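Local coordinates for osmolarity sensor protein EnvZ (Escherichia coli, PDB 5XGA) that is a membrane-bound sensor histidine kinase that probably responds to osmolarity, its periplasmic domain likely passing signals across the inner membrane, at residues A5-L10 against V114-I119. Numbering follows the deposited sequence.
Sequences AILPSL and VPLTEI
The carbonyl oxygen of I119 takes two backbone N-H groups, a sound bond from I6 N at 3.1 Å and a weak, bent one from A5 N. In return I119 N gives I6 O a 2.7 Å bond that is almost straight (179°) and lies in the carbonyl plane. A5 and I6 both face I119, a classic beta bulge, and I6–I119, an antiparallel hydrogen-bonded pair, is the single bridge between these segments. E118 CA-H also leans on I6 O, and the CB atoms of I6 and I119 meet at 4.1 Å. Beside the bridge, L7 CD1 rests on the aliphatic CG of E118, the two side chains crossing at a slant.

Past the bridge, side-chain packing takes over. P8 has no N-H to offer T117 O; its ring carbon CD sits 3.5 Å from that oxygen instead, and its CG touches L116 CD2. With CG anti to the backbone N (chi1 -173°), the L116 branch extends toward P8. Both its methyls face P8 O from one side, CD2 at 3.6 Å and CD1 at 3.7 Å. CD1 also reaches CA and CD1 of L10, at the start of helix 10-24, whose N-cap S9 binds Q12 N through OG; F13 of that helix covers L116 too. An alanine in place of L116 would probably open a gap between P8, L10 and F13, leaving the helix start less firmly packed on the chain leaving strand 110-115. Backbone bonds thus tie the two termini at the exposed end, while leucine and proline packing joins them to the domain.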
# COMPACT_ATOMS: atom_id res chain seq x y z
N ALA A 5 -0.31 -10.17 17.51
CA ALA A 5 -1.28 -9.22 18.02
C ALA A 5 -2.54 -9.22 17.15
O ALA A 5 -3.64 -9.35 17.66
CB ALA A 5 -0.68 -7.83 18.10
N ILE A 6 -2.36 -9.10 15.83
CA ILE A 6 -3.52 -9.05 14.93
C ILE A 6 -3.27 -9.72 13.59
O ILE A 6 -2.22 -9.53 12.97
CB ILE A 6 -3.94 -7.59 14.65
CG1 ILE A 6 -4.06 -6.79 15.94
CG2 ILE A 6 -5.26 -7.54 13.86
CD1 ILE A 6 -4.53 -5.37 15.72
N LEU A 7 -4.23 -10.52 13.13
CA LEU A 7 -4.27 -10.94 11.72
C LEU A 7 -5.39 -10.15 11.06
O LEU A 7 -6.57 -10.46 11.23
CB LEU A 7 -4.51 -12.44 11.58
CG LEU A 7 -4.44 -12.97 10.14
CD1 LEU A 7 -3.00 -12.97 9.60
CD2 LEU A 7 -5.05 -14.38 10.02
N PRO A 8 -5.03 -9.10 10.32
CA PRO A 8 -6.07 -8.17 9.87
C PRO A 8 -6.82 -8.69 8.67
O PRO A 8 -6.25 -9.42 7.85
CB PRO A 8 -5.27 -6.92 9.51
CG PRO A 8 -3.98 -7.49 8.98
CD PRO A 8 -3.68 -8.67 9.90
N SER A 9 -8.08 -8.29 8.56
CA SER A 9 -8.86 -8.50 7.35
C SER A 9 -8.19 -7.77 6.20
O SER A 9 -7.37 -6.88 6.41
CB SER A 9 -10.29 -8.00 7.51
OG SER A 9 -10.30 -6.58 7.67
N LEU A 10 -8.55 -8.15 4.99
CA LEU A 10 -8.09 -7.43 3.82
C LEU A 10 -8.51 -5.96 3.90
O LEU A 10 -7.73 -5.06 3.56
CB LEU A 10 -8.65 -8.08 2.55
CG LEU A 10 -8.06 -7.56 1.25
CD1 LEU A 10 -6.57 -7.86 1.20
CD2 LEU A 10 -8.80 -8.18 0.07
N VAL A 114 2.82 -5.79 -1.71
CA VAL A 114 2.77 -5.83 -0.25
C VAL A 114 1.94 -7.01 0.23
O VAL A 114 0.72 -7.02 0.07
CB VAL A 114 2.18 -4.53 0.34
CG1 VAL A 114 2.41 -4.46 1.84
CG2 VAL A 114 2.81 -3.32 -0.30
N PRO A 115 2.59 -8.03 0.80
CA PRO A 115 1.89 -9.16 1.42
C PRO A 115 1.15 -8.75 2.68
O PRO A 115 1.69 -7.97 3.48
CB PRO A 115 3.03 -10.13 1.76
CG PRO A 115 4.20 -9.24 2.00
CD PRO A 115 4.05 -8.14 0.96
N LEU A 116 -0.07 -9.25 2.84
CA LEU A 116 -0.79 -9.09 4.10
C LEU A 116 -0.14 -9.98 5.15
O LEU A 116 0.00 -11.18 4.95
CB LEU A 116 -2.28 -9.44 3.92
CG LEU A 116 -3.24 -9.17 5.09
CD1 LEU A 116 -4.65 -9.03 4.58
CD2 LEU A 116 -3.17 -10.27 6.14
N THR A 117 0.27 -9.40 6.28
CA THR A 117 0.94 -10.19 7.31
C THR A 117 0.38 -9.93 8.69
O THR A 117 -0.38 -8.98 8.90
CB THR A 117 2.45 -9.91 7.35
OG1 THR A 117 2.66 -8.55 7.74
CG2 THR A 117 3.08 -10.13 5.98
N GLU A 118 0.75 -10.79 9.64
CA GLU A 118 0.47 -10.54 11.04
C GLU A 118 0.99 -9.18 11.46
O GLU A 118 2.00 -8.70 10.96
CB GLU A 118 1.10 -11.61 11.93
CG GLU A 118 0.42 -12.96 11.91
CD GLU A 118 0.97 -13.88 12.98
OE1 GLU A 118 1.64 -13.37 13.91
OE2 GLU A 118 0.74 -15.10 12.89
N ILE A 119 0.27 -8.56 12.38
CA ILE A 119 0.75 -7.39 13.08
C ILE A 119 1.22 -7.81 14.47
O ILE A 119 0.59 -8.64 15.12
CB ILE A 119 -0.34 -6.33 13.20
CG1 ILE A 119 -0.73 -5.85 11.80
CG2 ILE A 119 0.13 -5.19 14.08
CD1 ILE A 119 -1.96 -4.99 11.79